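Local coordinates for chitinase (Chromobacterium violaceum, PDB 4TXG), which probably hydrolyses the O-glycosidic bonds of chitin as a glycoside hydrolase of family 18, and probably binds the polymer as well, at residues 176-181 against 234-239; 146-151 against 183-188; 210-215 against 228-233. All coordinates share one frame; numbering follows the deposited sequence.

Contact 1: 176-181 against 234-239. With CS (cesium ion), chain N; CS (cesium ion), chain E.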
ATOM      1  N   SER A 176      -2.128 -23.112  -8.867  1.00 14.78           N
ATOM      2  CA  SER A 176      -2.719 -23.535 -10.127  1.00 18.10           C
ATOM      3  C   SER A 176      -4.107 -22.940 -10.376  1.00 17.13           C
ATOM      4  O   SER A 176      -4.620 -23.033 -11.486  1.00 18.55           O
ATOM      5  CB  SER A 176      -2.792 -25.066 -10.176  1.00 23.26           C
ATOM      6  OG  SER A 176      -3.429 -25.579  -9.019  1.00 23.49           O
ATOM      7  N   ASP A 177      -4.711 -22.330  -9.351  1.00 12.70           N
ATOM      8  CA  ASP A 177      -6.032 -21.701  -9.474  1.00 14.99           C
ATOM      9  C   ASP A 177      -5.960 -20.222  -9.849  1.00 14.16           C
ATOM     10  O   ASP A 177      -6.982 -19.588 -10.142  1.00 14.93           O
ATOM     11  CB  ASP A 177      -6.811 -21.845  -8.160  1.00 17.92           C
ATOM     12  CG  ASP A 177      -7.086 -23.296  -7.806  1.00 22.09           C
ATOM     13  OD1 ASP A 177      -7.494 -24.045  -8.712  1.00 25.25           O
ATOM     14  OD2 ASP A 177      -6.876 -23.692  -6.638  1.00 13.93           O
ATOM     15  N   ILE A 178      -4.750 -19.674  -9.811  1.00  8.93           N
ATOM     16  CA  ILE A 178      -4.506 -18.277 -10.148  1.00  8.07           C
ATOM     17  C   ILE A 178      -4.816 -18.004 -11.621  1.00 11.14           C
ATOM     18  O   ILE A 178      -4.483 -18.825 -12.482  1.00 10.63           O
ATOM     19  CB  ILE A 178      -3.032 -17.908  -9.844  1.00 10.31           C
ATOM     20  CG1 ILE A 178      -2.753 -17.960  -8.337  1.00 10.99           C
ATOM     21  CG2 ILE A 178      -2.669 -16.532 -10.404  1.00  8.31           C
ATOM     22  CD1 ILE A 178      -1.276 -17.760  -7.990  1.00 11.88           C
ATOM     23  N   PRO A 179      -5.473 -16.870 -11.923  1.00 13.03           N
ATOM     24  CA  PRO A 179      -5.682 -16.470 -13.321  1.00 12.80           C
ATOM     25  C   PRO A 179      -4.417 -15.864 -13.935  1.00 11.67           C
ATOM     26  O   PRO A 179      -4.329 -14.655 -14.150  1.00 10.38           O
ATOM     27  CB  PRO A 179      -6.801 -15.427 -13.222  1.00 12.43           C
ATOM     28  CG  PRO A 179      -6.600 -14.811 -11.866  1.00 11.87           C
ATOM     29  CD  PRO A 179      -6.163 -15.963 -10.981  1.00 12.88           C
ATOM     30  N   TRP A 180      -3.440 -16.717 -14.212  1.00 10.63           N
ATOM     31  CA  TRP A 180      -2.146 -16.275 -14.711  1.00 10.00           C
ATOM     32  C   TRP A 180      -2.217 -15.412 -15.973  1.00 11.82           C
ATOM     33  O   TRP A 180      -1.393 -14.514 -16.157  1.00 13.81           O
ATOM     34  CB  TRP A 180      -1.263 -17.491 -14.983  1.00  9.26           C
ATOM     35  CG  TRP A 180      -0.762 -18.154 -13.734  1.00 10.57           C
ATOM     36  CD1 TRP A 180      -1.389 -19.128 -13.008  1.00 12.09           C
ATOM     37  CD2 TRP A 180       0.480 -17.894 -13.071  1.00  9.98           C
ATOM     38  NE1 TRP A 180      -0.608 -19.492 -11.936  1.00 10.90           N
ATOM     39  CE2 TRP A 180       0.539 -18.744 -11.947  1.00 10.26           C
ATOM     40  CE3 TRP A 180       1.546 -17.027 -13.319  1.00 10.35           C
ATOM     41  CZ2 TRP A 180       1.623 -18.745 -11.066  1.00 11.20           C
ATOM     42  CZ3 TRP A 180       2.630 -17.041 -12.449  1.00 12.33           C
ATOM     43  CH2 TRP A 180       2.655 -17.894 -11.334  1.00 11.30           C
ATOM     44  N   SER A 181      -3.199 -15.677 -16.834  1.00 10.19           N
ATOM     45  CA  SER A 181      -3.287 -14.963 -18.106  1.00  9.31           C
ATOM     46  C   SER A 181      -3.912 -13.571 -17.962  1.00 12.24           C
ATOM     47  O   SER A 181      -4.045 -12.848 -18.946  1.00 10.63           O
ATOM     48  CB  SER A 181      -4.096 -15.771 -19.130  1.00 13.52           C
ATOM     49  OG  SER A 181      -5.461 -15.820 -18.763  1.00 15.47           O
ATOM     50  N   ASN A 234       6.987 -24.511  -5.890  1.00  8.17           N
ATOM     51  CA  ASN A 234       7.183 -25.383  -7.048  1.00  8.42           C
ATOM     52  C   ASN A 234       6.185 -25.025  -8.164  1.00 10.35           C
ATOM     53  O   ASN A 234       6.561 -24.859  -9.332  1.00  8.94           O
ATOM     54  CB  ASN A 234       7.037 -26.852  -6.618  1.00  8.77           C
ATOM     55  CG  ASN A 234       7.394 -27.834  -7.723  1.00  9.73           C
ATOM     56  OD1 ASN A 234       6.735 -27.882  -8.764  1.00  9.49           O
ATOM     57  ND2 ASN A 234       8.422 -28.645  -7.485  1.00  9.21           N
ATOM     58  N   LEU A 235       4.914 -24.892  -7.802  1.00 10.09           N
ATOM     59  CA  LEU A 235       3.893 -24.523  -8.777  1.00  8.90           C
ATOM     60  C   LEU A 235       4.123 -23.109  -9.334  1.00  8.91           C
ATOM     61  O   LEU A 235       3.965 -22.890 -10.533  1.00 10.47           O
ATOM     62  CB  LEU A 235       2.493 -24.642  -8.155  1.00 11.68           C
ATOM     63  CG  LEU A 235       2.066 -26.095  -7.884  1.00 12.51           C
ATOM     64  CD1 LEU A 235       0.676 -26.187  -7.261  1.00 14.18           C
ATOM     65  CD2 LEU A 235       2.113 -26.900  -9.184  1.00 14.50           C
ATOM     66  N   LEU A 236       4.516 -22.158  -8.488  1.00  8.33           N
ATOM     67  CA  LEU A 236       4.795 -20.805  -8.989  1.00  8.19           C
ATOM     68  C   LEU A 236       5.882 -20.840 -10.061  1.00  9.61           C
ATOM     69  O   LEU A 236       5.747 -20.230 -11.126  1.00  9.55           O
ATOM     70  CB  LEU A 236       5.211 -19.864  -7.847  1.00  9.29           C
ATOM     71  CG  LEU A 236       4.125 -19.493  -6.835  1.00  9.27           C
ATOM     72  CD1 LEU A 236       4.741 -18.622  -5.737  1.00 11.61           C
ATOM     73  CD2 LEU A 236       2.972 -18.768  -7.500  1.00  8.35           C
ATOM     74  N   THR A 237       6.947 -21.589  -9.797  1.00  8.17           N
ATOM     75  CA  THR A 237       8.052 -21.680 -10.751  1.00  9.04           C
ATOM     76  C   THR A 237       7.590 -22.284 -12.069  1.00  9.51           C
ATOM     77  O   THR A 237       7.942 -21.804 -13.156  1.00  8.99           O
ATOM     78  CB  THR A 237       9.205 -22.507 -10.166  1.00  8.31           C
ATOM     79  OG1 THR A 237       9.697 -21.846  -8.992  1.00  8.39           O
ATOM     80  CG2 THR A 237      10.348 -22.640 -11.178  1.00  9.49           C
ATOM     81  N   GLN A 238       6.781 -23.332 -11.972  1.00  8.89           N
ATOM     82  CA  GLN A 238       6.251 -23.988 -13.170  1.00 10.08           C
ATOM     83  C   GLN A 238       5.364 -23.090 -14.028  1.00 10.27           C
ATOM     84  O   GLN A 238       5.498 -23.047 -15.252  1.00 10.37           O
ATOM     85  CB  GLN A 238       5.454 -25.216 -12.772  1.00  9.89           C
ATOM     86  CG  GLN A 238       6.288 -26.398 -12.373  1.00 12.28           C
ATOM     87  CD  GLN A 238       5.421 -27.612 -12.204  1.00 13.09           C
ATOM     88  OE1 GLN A 238       5.094 -28.281 -13.179  1.00 17.49           O
ATOM     89  NE2 GLN A 238       5.003 -27.881 -10.969  1.00  9.71           N
ATOM     90  N   TYR A 239       4.428 -22.398 -13.391  1.00 10.98           N
ATOM     91  CA  TYR A 239       3.475 -21.598 -14.153  1.00  9.88           C
ATOM     92  C   TYR A 239       4.142 -20.376 -14.765  1.00 11.06           C
ATOM     93  O   TYR A 239       3.738 -19.924 -15.833  1.00 12.92           O
ATOM     94  CB  TYR A 239       2.280 -21.197 -13.285  1.00 11.09           C
ATOM     95  CG  TYR A 239       1.237 -22.286 -13.238  1.00 13.69           C
ATOM     96  CD1 TYR A 239       1.336 -23.326 -12.331  1.00 16.04           C
ATOM     97  CD2 TYR A 239       0.175 -22.295 -14.135  1.00 18.27           C
ATOM     98  CE1 TYR A 239       0.395 -24.347 -12.309  1.00 19.33           C
ATOM     99  CE2 TYR A 239      -0.770 -23.308 -14.118  1.00 22.05           C
ATOM    100  CZ  TYR A 239      -0.655 -24.331 -13.204  1.00 21.14           C
ATOM    101  OH  TYR A 239      -1.595 -25.344 -13.189  1.00 20.57           O
TER
HETATM  102 CS    CS N 813      -5.841 -21.387 -14.029  1.00152.21          CS
HETATM  103 CS    CS E 804       4.844 -31.168 -13.757  1.00 94.38          CS
HETATM  104  O   HOH W   1      -4.750 -24.319 -14.135  1.00 33.98           O
HETATM  105  O   HOH W   2      -3.481 -21.433 -15.822  1.00 55.50           O
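Tyr239 lies almost flat against Trp180: the phenol ring and the five-membered ring of the indole form an offset stack, with centroids 4.7 Å apart and planes at 13°. The slide between the rings brings Tyr239 CB over the six-membered half of the indole, 3.5 Å from its centroid, a CH-pi contact 24° off the ring normal. Tyr239 chi1 of -84° sets CG anti to the carbonyl carbon and beside the backbone N, 3.6 Å from Trp180 NE1. At the far end of the ring, Tyr239 OH comes within 3.3 Å of Ser176 CB; the serine presents its short CB to the phenol, and the hydroxyl finds its polar partner in Gly220 O. Leu236 meets the same indole differently, its CD2 lying at the ring edge, 3.8 Å from Trp180 CZ2. On the face opposite Tyr239, Ile178 CG2 packs near the rim, so the tryptophan is sandwiched between branched aliphatic and aromatic neighbours, while Trp180 NE1 is satisfied by Ala175 O. Pro179 is the centre of an inverse gamma turn, and beside it Ser176 O and Ile178 O both bind a cesium ion. Such packing of the loop that joins strands 155-161 and 185-193 against helix 231-242, which follows the second strand, belongs to the outer layer of the TIM barrel of family 18.

Contact 2: 146-151 against 183-188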
ATOM      1  N   GLU A 146       7.109   0.163 -17.048  1.00  9.25           N
ATOM      2  CA  GLU A 146       7.325  -1.269 -16.875  1.00  7.64           C
ATOM      3  C   GLU A 146       6.819  -2.084 -18.071  1.00 12.76           C
ATOM      4  O   GLU A 146       5.756  -1.811 -18.628  1.00 11.72           O
ATOM      5  CB  GLU A 146       6.657  -1.752 -15.579  1.00 10.15           C
ATOM      6  CG  GLU A 146       7.133  -3.125 -15.140  1.00  8.76           C
ATOM      7  CD  GLU A 146       6.751  -3.482 -13.706  1.00 11.70           C
ATOM      8  OE1 GLU A 146       6.760  -4.695 -13.392  1.00 11.03           O
ATOM      9  OE2 GLU A 146       6.446  -2.574 -12.901  1.00 12.00           O
ATOM     10  N   GLN A 147       7.606  -3.070 -18.484  1.00  8.90           N
ATOM     11  CA  GLN A 147       7.138  -4.045 -19.459  1.00  9.73           C
ATOM     12  C   GLN A 147       6.174  -4.984 -18.752  1.00 13.61           C
ATOM     13  O   GLN A 147       6.600  -5.793 -17.923  1.00 12.42           O
ATOM     14  CB  GLN A 147       8.305  -4.829 -20.055  1.00 11.12           C
ATOM     15  CG  GLN A 147       9.368  -3.963 -20.719  1.00 10.47           C
ATOM     16  CD  GLN A 147      10.498  -4.807 -21.280  1.00 16.37           C
ATOM     17  OE1 GLN A 147      10.258  -5.814 -21.950  1.00 17.54           O
ATOM     18  NE2 GLN A 147      11.732  -4.421 -20.987  1.00 16.01           N
ATOM     19  N   LEU A 148       4.884  -4.874 -19.058  1.00 10.12           N
ATOM     20  CA  LEU A 148       3.870  -5.621 -18.311  1.00  7.75           C
ATOM     21  C   LEU A 148       3.354  -6.854 -19.051  1.00  8.00           C
ATOM     22  O   LEU A 148       3.213  -6.853 -20.275  1.00 12.56           O
ATOM     23  CB  LEU A 148       2.688  -4.708 -17.951  1.00  8.49           C
ATOM     24  CG  LEU A 148       2.932  -3.583 -16.942  1.00  8.57           C
ATOM     25  CD1 LEU A 148       1.644  -2.795 -16.720  1.00  9.51           C
ATOM     26  CD2 LEU A 148       3.466  -4.101 -15.581  1.00  7.88           C
ATOM     27  N   ALA A 149       3.082  -7.903 -18.282  1.00  7.79           N
ATOM     28  CA  ALA A 149       2.591  -9.163 -18.812  1.00 11.30           C
ATOM     29  C   ALA A 149       1.218  -9.033 -19.470  1.00 10.96           C
ATOM     30  O   ALA A 149       0.454  -8.112 -19.180  1.00  9.61           O
ATOM     31  CB  ALA A 149       2.536 -10.205 -17.693  1.00 12.51           C
ATOM     32  N   ASN A 150       0.932  -9.973 -20.369  1.00  8.69           N
ATOM     33  CA  ASN A 150      -0.412 -10.180 -20.898  1.00 12.97           C
ATOM     34  C   ASN A 150      -1.017  -8.953 -21.595  1.00 11.64           C
ATOM     35  O   ASN A 150      -2.237  -8.827 -21.715  1.00 11.88           O
ATOM     36  CB  ASN A 150      -1.317 -10.672 -19.758  1.00 13.15           C
ATOM     37  CG  ASN A 150      -0.931 -12.067 -19.272  1.00 13.26           C
ATOM     38  OD1 ASN A 150      -0.744 -12.970 -20.081  1.00 11.69           O
ATOM     39  ND2 ASN A 150      -0.786 -12.239 -17.955  1.00  9.47           N
ATOM     40  N   GLY A 151      -0.159  -8.072 -22.097  1.00  9.70           N
ATOM     41  CA  GLY A 151      -0.623  -6.930 -22.869  1.00 10.22           C
ATOM     42  C   GLY A 151      -1.398  -5.893 -22.077  1.00 11.31           C
ATOM     43  O   GLY A 151      -2.151  -5.112 -22.654  1.00 11.61           O
ATOM     44  N   LEU A 183      -3.148 -11.453 -15.026  1.00 10.68           N
ATOM     45  CA  LEU A 183      -2.396 -10.706 -14.012  1.00 12.35           C
ATOM     46  C   LEU A 183      -1.050 -10.197 -14.532  1.00  8.68           C
ATOM     47  O   LEU A 183      -0.562 -10.644 -15.573  1.00  8.21           O
ATOM     48  CB  LEU A 183      -2.128 -11.586 -12.778  1.00 17.85           C
ATOM     49  CG  LEU A 183      -3.272 -12.202 -11.987  1.00 19.34           C
ATOM     50  CD1 LEU A 183      -2.720 -13.029 -10.860  1.00 16.20           C
ATOM     51  CD2 LEU A 183      -4.168 -11.113 -11.434  1.00 24.99           C
ATOM     52  N   THR A 184      -0.438  -9.272 -13.802  1.00  8.68           N
ATOM     53  CA  THR A 184       0.927  -8.872 -14.134  1.00  8.18           C
ATOM     54  C   THR A 184       1.925  -9.249 -13.031  1.00  7.41           C
ATOM     55  O   THR A 184       3.100  -9.515 -13.316  1.00  8.32           O
ATOM     56  CB  THR A 184       1.033  -7.355 -14.407  1.00  9.20           C
ATOM     57  OG1 THR A 184       0.685  -6.618 -13.226  1.00  8.55           O
ATOM     58  CG2 THR A 184       0.115  -6.949 -15.565  1.00  9.88           C
ATOM     59  N   HIS A 185       1.453  -9.258 -11.783  1.00  6.42           N
ATOM     60  CA  HIS A 185       2.280  -9.564 -10.615  1.00  6.26           C
ATOM     61  C   HIS A 185       1.505 -10.406  -9.605  1.00  8.50           C
ATOM     62  O   HIS A 185       0.305 -10.218  -9.415  1.00  8.26           O
ATOM     63  CB  HIS A 185       2.752  -8.291  -9.898  1.00  8.37           C
ATOM     64  CG  HIS A 185       3.571  -7.365 -10.742  1.00  8.94           C
ATOM     65  ND1 HIS A 185       3.029  -6.596 -11.749  1.00 10.42           N
ATOM     66  CD2 HIS A 185       4.889  -7.051 -10.699  1.00  8.95           C
ATOM     67  CE1 HIS A 185       3.981  -5.871 -12.311  1.00  9.64           C
ATOM     68  NE2 HIS A 185       5.117  -6.123 -11.688  1.00  8.23           N
ATOM     69  N   ILE A 186       2.210 -11.319  -8.947  1.00  7.93           N
ATOM     70  CA  ILE A 186       1.646 -12.087  -7.838  1.00  7.13           C
ATOM     71  C   ILE A 186       2.523 -11.920  -6.612  1.00  7.18           C
ATOM     72  O   ILE A 186       3.732 -12.145  -6.673  1.00  8.81           O
ATOM     73  CB  ILE A 186       1.552 -13.577  -8.165  1.00  6.87           C
ATOM     74  CG1 ILE A 186       0.668 -13.807  -9.396  1.00  6.58           C
ATOM     75  CG2 ILE A 186       1.059 -14.371  -6.940  1.00  9.51           C
ATOM     76  CD1 ILE A 186       0.907 -15.179 -10.047  1.00  9.16           C
ATOM     77  N   ASN A 187       1.905 -11.525  -5.507  1.00  6.29           N
ATOM     78  CA  ASN A 187       2.597 -11.393  -4.232  1.00  6.16           C
ATOM     79  C   ASN A 187       2.264 -12.579  -3.343  1.00  6.31           C
ATOM     80  O   ASN A 187       1.094 -12.827  -3.060  1.00  7.97           O
ATOM     81  CB  ASN A 187       2.187 -10.109  -3.514  1.00  6.69           C
ATOM     82  CG  ASN A 187       2.721  -8.853  -4.175  1.00 10.38           C
ATOM     83  OD1 ASN A 187       3.635  -8.897  -4.991  1.00 13.87           O
ATOM     84  ND2 ASN A 187       2.149  -7.712  -3.796  1.00 13.57           N
ATOM     85  N   TYR A 188       3.285 -13.295  -2.884  1.00  6.43           N
ATOM     86  CA  TYR A 188       3.074 -14.426  -1.990  1.00  6.64           C
ATOM     87  C   TYR A 188       3.073 -13.978  -0.536  1.00  9.74           C
ATOM     88  O   TYR A 188       4.055 -13.399  -0.061  1.00  7.21           O
ATOM     89  CB  TYR A 188       4.168 -15.474  -2.216  1.00  7.42           C
ATOM     90  CG  TYR A 188       4.049 -16.713  -1.361  1.00  7.23           C
ATOM     91  CD1 TYR A 188       4.540 -16.742  -0.054  1.00  7.30           C
ATOM     92  CD2 TYR A 188       3.463 -17.867  -1.873  1.00  8.02           C
ATOM     93  CE1 TYR A 188       4.450 -17.899   0.724  1.00  7.62           C
ATOM     94  CE2 TYR A 188       3.357 -19.008  -1.108  1.00  9.38           C
ATOM     95  CZ  TYR A 188       3.853 -19.023   0.185  1.00  8.01           C
ATOM     96  OH  TYR A 188       3.757 -20.174   0.932  1.00  8.08           O
TER
HETATM   97  O   HOH W   3       4.223  -7.937 -15.468  1.00 11.63           O
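Glu146 and His185 meet tip to tip, His185 NE2 donating to Glu146 OE1 at 2.8 Å. The acceptor lies in the imidazole plane, but the carboxylate is turned 87° against the ring and takes the N-H on its syn side, somewhat out of its own plane; the N-H...O angle of 136° shows a bent bond. Glu146 spans the gap because its chain is extended, with CG anti to the backbone N (chi1 -165°). Its other oxygen, OE2, forms a salt bridge with Arg155, which would be expected to favour the charged carboxylate. On the far side of the imidazole, His185 ND1 is 2.8 Å from Thr184 OG1, so both ring nitrogens are engaged and the ring's rotation is fixed. A second bond crosses at Asn150, whose ND2 donates to Leu183 O at 2.9 Å, nearly in the plane of both amide and carbonyl; the same nitrogen also reaches Trp180 O.

These bonds tie the segment leading into strand 155-161 to the start of strand 185-193, its parallel neighbour in the TIM barrel. Between the two polar points, a water accepts from Ala149 N and lies 2.9 Å from Thr184 O. Around these bonds small groups pack at 183-184: Ala149 CB, short enough to let the backbones approach, rests 3.8 Å from Leu183 O, and Thr184 CG2 lies the same distance from Ala149 O. Leu148 crosses the histidine at about a right angle, its CD2 touching the ring edge 3.8 Å from His185 CE1.

Contact 3: 210-215 against 228-233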
ATOM      1  N   ALA A 210       5.010 -23.667   1.674  1.00  8.54           N
ATOM      2  CA  ALA A 210       5.823 -23.010   0.654  1.00  9.72           C
ATOM      3  C   ALA A 210       6.663 -24.000  -0.146  1.00 10.95           C
ATOM      4  O   ALA A 210       6.744 -23.897  -1.370  1.00  9.49           O
ATOM      5  CB  ALA A 210       6.737 -21.957   1.284  1.00  9.30           C
ATOM      6  N   THR A 211       7.300 -24.942   0.545  1.00  8.51           N
ATOM      7  CA  THR A 211       8.305 -25.792  -0.108  1.00  8.65           C
ATOM      8  C   THR A 211       8.203 -27.279   0.183  1.00  9.60           C
ATOM      9  O   THR A 211       8.979 -28.061  -0.375  1.00 10.50           O
ATOM     10  CB  THR A 211       9.745 -25.363   0.281  1.00 11.18           C
ATOM     11  OG1 THR A 211       9.969 -25.628   1.671  1.00 12.89           O
ATOM     12  CG2 THR A 211       9.970 -23.884   0.002  1.00 11.89           C
ATOM     13  N   ASP A 212       7.278 -27.695   1.047  1.00  9.82           N
ATOM     14  CA  ASP A 212       7.218 -29.120   1.408  1.00 10.75           C
ATOM     15  C   ASP A 212       5.791 -29.637   1.520  1.00 14.69           C
ATOM     16  O   ASP A 212       5.392 -30.212   2.537  1.00 17.22           O
ATOM     17  CB  ASP A 212       7.958 -29.381   2.727  1.00 13.22           C
ATOM     18  CG  ASP A 212       8.217 -30.864   2.961  1.00 18.81           C
ATOM     19  OD1 ASP A 212       8.330 -31.600   1.955  1.00 19.29           O
ATOM     20  OD2 ASP A 212       8.299 -31.303   4.133  1.00 19.19           O
ATOM     21  N   MET A 213       5.025 -29.450   0.456  1.00 11.42           N
ATOM     22  CA  MET A 213       3.639 -29.873   0.451  1.00 13.08           C
ATOM     23  C   MET A 213       3.290 -30.291  -0.964  1.00 12.56           C
ATOM     24  O   MET A 213       3.855 -29.777  -1.926  1.00 11.97           O
ATOM     25  CB  MET A 213       2.729 -28.736   0.958  1.00 13.20           C
ATOM     26  CG  MET A 213       1.248 -29.084   0.991  1.00 15.49           C
ATOM     27  SD  MET A 213       0.290 -27.815   1.846  1.00 16.13           S
ATOM     28  CE  MET A 213       0.778 -28.064   3.557  1.00 17.59           C
ATOM     29  N   SER A 214       2.374 -31.243  -1.101  1.00 12.90           N
ATOM     30  CA  SER A 214       1.926 -31.634  -2.430  1.00 12.42           C
ATOM     31  C   SER A 214       0.430 -31.895  -2.387  1.00 15.70           C
ATOM     32  O   SER A 214      -0.159 -32.012  -1.308  1.00 17.35           O
ATOM     33  CB  SER A 214       2.691 -32.865  -2.936  1.00 16.95           C
ATOM     34  OG  SER A 214       2.383 -34.010  -2.167  1.00 24.16           O
ATOM     35  N   TRP A 215      -0.178 -31.968  -3.563  1.00 14.67           N
ATOM     36  CA  TRP A 215      -1.621 -32.114  -3.682  1.00 16.52           C
ATOM     37  C   TRP A 215      -1.952 -33.231  -4.667  1.00 21.44           C
ATOM     38  O   TRP A 215      -2.357 -32.966  -5.801  1.00 19.99           O
ATOM     39  CB  TRP A 215      -2.255 -30.787  -4.124  1.00 15.61           C
ATOM     40  CG  TRP A 215      -2.129 -29.701  -3.087  1.00 14.50           C
ATOM     41  CD1 TRP A 215      -2.996 -29.442  -2.066  1.00 12.71           C
ATOM     42  CD2 TRP A 215      -1.066 -28.745  -2.960  1.00 13.85           C
ATOM     43  NE1 TRP A 215      -2.548 -28.384  -1.321  1.00 13.99           N
ATOM     44  CE2 TRP A 215      -1.365 -27.936  -1.850  1.00 12.74           C
ATOM     45  CE3 TRP A 215       0.105 -28.490  -3.686  1.00 14.88           C
ATOM     46  CZ2 TRP A 215      -0.537 -26.887  -1.439  1.00 14.06           C
ATOM     47  CZ3 TRP A 215       0.931 -27.439  -3.278  1.00 13.81           C
ATOM     48  CH2 TRP A 215       0.607 -26.659  -2.164  1.00 12.35           C
ATOM     49  N   PRO A 228      14.242 -28.387  -6.428  1.00  9.52           N
ATOM     50  CA  PRO A 228      14.641 -28.900  -5.107  1.00  9.77           C
ATOM     51  C   PRO A 228      13.740 -28.377  -3.984  1.00 14.66           C
ATOM     52  O   PRO A 228      14.182 -28.132  -2.857  1.00 14.67           O
ATOM     53  CB  PRO A 228      16.065 -28.375  -4.962  1.00 12.57           C
ATOM     54  CG  PRO A 228      16.013 -27.047  -5.662  1.00 14.80           C
ATOM     55  CD  PRO A 228      15.077 -27.245  -6.849  1.00 13.11           C
ATOM     56  N   TYR A 229      12.473 -28.195  -4.322  1.00 12.06           N
ATOM     57  CA  TYR A 229      11.441 -27.796  -3.374  1.00  9.30           C
ATOM     58  C   TYR A 229      10.104 -28.222  -3.938  1.00 12.08           C
ATOM     59  O   TYR A 229       9.952 -28.352  -5.154  1.00 11.38           O
ATOM     60  CB  TYR A 229      11.443 -26.285  -3.115  1.00  8.59           C
ATOM     61  CG  TYR A 229      11.541 -25.414  -4.348  1.00  8.32           C
ATOM     62  CD1 TYR A 229      12.783 -25.029  -4.850  1.00 11.26           C
ATOM     63  CD2 TYR A 229      10.394 -24.951  -4.995  1.00  8.83           C
ATOM     64  CE1 TYR A 229      12.885 -24.222  -5.974  1.00 12.66           C
ATOM     65  CE2 TYR A 229      10.484 -24.142  -6.126  1.00  8.01           C
ATOM     66  CZ  TYR A 229      11.733 -23.778  -6.605  1.00 12.40           C
ATOM     67  OH  TYR A 229      11.830 -22.974  -7.722  1.00  9.27           O
ATOM     68  N   LYS A 230       9.136 -28.441  -3.054  1.00  9.28           N
ATOM     69  CA  LYS A 230       7.777 -28.734  -3.482  1.00  9.35           C
ATOM     70  C   LYS A 230       6.890 -27.536  -3.143  1.00  9.03           C
ATOM     71  O   LYS A 230       7.322 -26.395  -3.294  1.00  9.80           O
ATOM     72  CB  LYS A 230       7.273 -30.020  -2.824  1.00 10.76           C
ATOM     73  CG  LYS A 230       8.057 -31.252  -3.276  1.00 16.52           C
ATOM     74  CD  LYS A 230       7.453 -32.550  -2.760  1.00 19.42           C
ATOM     75  CE  LYS A 230       7.540 -32.646  -1.252  1.00 27.45           C
ATOM     76  NZ  LYS A 230       7.207 -34.028  -0.776  1.00 36.87           N
ATOM     77  N   GLY A 231       5.659 -27.789  -2.720  1.00 10.93           N
ATOM     78  CA  GLY A 231       4.795 -26.731  -2.212  1.00  9.13           C
ATOM     79  C   GLY A 231       4.330 -25.684  -3.213  1.00 10.26           C
ATOM     80  O   GLY A 231       4.429 -25.874  -4.433  1.00  8.83           O
ATOM     81  N   HIS A 232       3.787 -24.581  -2.689  1.00  8.63           N
ATOM     82  CA  HIS A 232       3.351 -23.466  -3.532  1.00  8.42           C
ATOM     83  C   HIS A 232       4.466 -22.996  -4.467  1.00  8.09           C
ATOM     84  O   HIS A 232       4.212 -22.643  -5.619  1.00  9.48           O
ATOM     85  CB  HIS A 232       2.911 -22.260  -2.692  1.00  8.23           C
ATOM     86  CG  HIS A 232       1.705 -22.494  -1.826  1.00  8.63           C
ATOM     87  ND1 HIS A 232       0.518 -23.002  -2.306  1.00 10.14           N
ATOM     88  CD2 HIS A 232       1.503 -22.227  -0.515  1.00  8.68           C
ATOM     89  CE1 HIS A 232      -0.361 -23.065  -1.316  1.00  9.49           C
ATOM     90  NE2 HIS A 232       0.206 -22.588  -0.226  1.00  9.23           N
ATOM     91  N   PHE A 233       5.696 -22.958  -3.962  1.00  7.87           N
ATOM     92  CA  PHE A 233       6.798 -22.382  -4.733  1.00  7.73           C
ATOM     93  C   PHE A 233       7.092 -23.192  -5.999  1.00  7.87           C
ATOM     94  O   PHE A 233       7.429 -22.636  -7.043  1.00  7.84           O
ATOM     95  CB  PHE A 233       8.070 -22.284  -3.885  1.00  7.50           C
ATOM     96  CG  PHE A 233       8.046 -21.170  -2.842  1.00  7.24           C
ATOM     97  CD1 PHE A 233       6.905 -20.423  -2.609  1.00  8.82           C
ATOM     98  CD2 PHE A 233       9.189 -20.893  -2.098  1.00 10.22           C
ATOM     99  CE1 PHE A 233       6.895 -19.413  -1.644  1.00  8.04           C
ATOM    100  CE2 PHE A 233       9.197 -19.891  -1.139  1.00  9.45           C
ATOM    101  CZ  PHE A 233       8.048 -19.144  -0.917  1.00  8.53           C
TER
HETATM  102  O   HOH W   4       4.558 -34.059  -0.243  1.00 27.83           O
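Lys230 lies alongside residues 211-214 where the loop runs into helix 231-242, an outer helix of the family 18 TIM barrel. Its backbone N donates to Thr211 O at 2.7 Å. From there CB sits 3.5 Å from Met213 O; the chain then bends at chi3 (-66°), and CE comes within 3.5 Å of Asp212 OD1. Asp212 runs beside the lysine, pointing the same way, and NZ makes a long salt bridge with that OD1; Asp212 OD2 is held by Gly207 N. The ammonium ends on a water that also reaches Ser214 OG, a role suited to a long, flexible cation at the surface. Gly231 follows with positive phi, and a CB there would run into Ala210 O and Thr211 N; its N donates to Met213 O. Trp215 meets this glycine at its ring edge and lies near parallel to His232 with little overlap. Phe233 N bonds Ala210 O at 2.9 Å, and the compact methyl of Ala210 covers one face of the phenyl ring, CB standing 3.9 Å from the Phe233 ring centroid.

Overall arrangement
Contact 1 lies on the same side of the chain's centre as contacts 2 and 3. Contacts 1 and 2 have centres about 12 Å apart and interlock along the chain: 146-151 comes first, then 176-181, 183-188 and 234-239. Contact 3, about 13 Å from contact 1, falls wholly between the latter's two segments in sequence, and both use helix 231-242, its N-terminal part in contact 3 and farther along in contact 1. Strand 185-193 carries contact 2 and supplies Ile186 to Trp180 of contact 1. Contacts 2 and 3 are about 23 Å apart between centres, yet Tyr188 bridges them by packing on Ala210 and Phe233. Together they fasten strand 185-193, the loops before and after it and helix 231-242 to one another in the family 18 barrel.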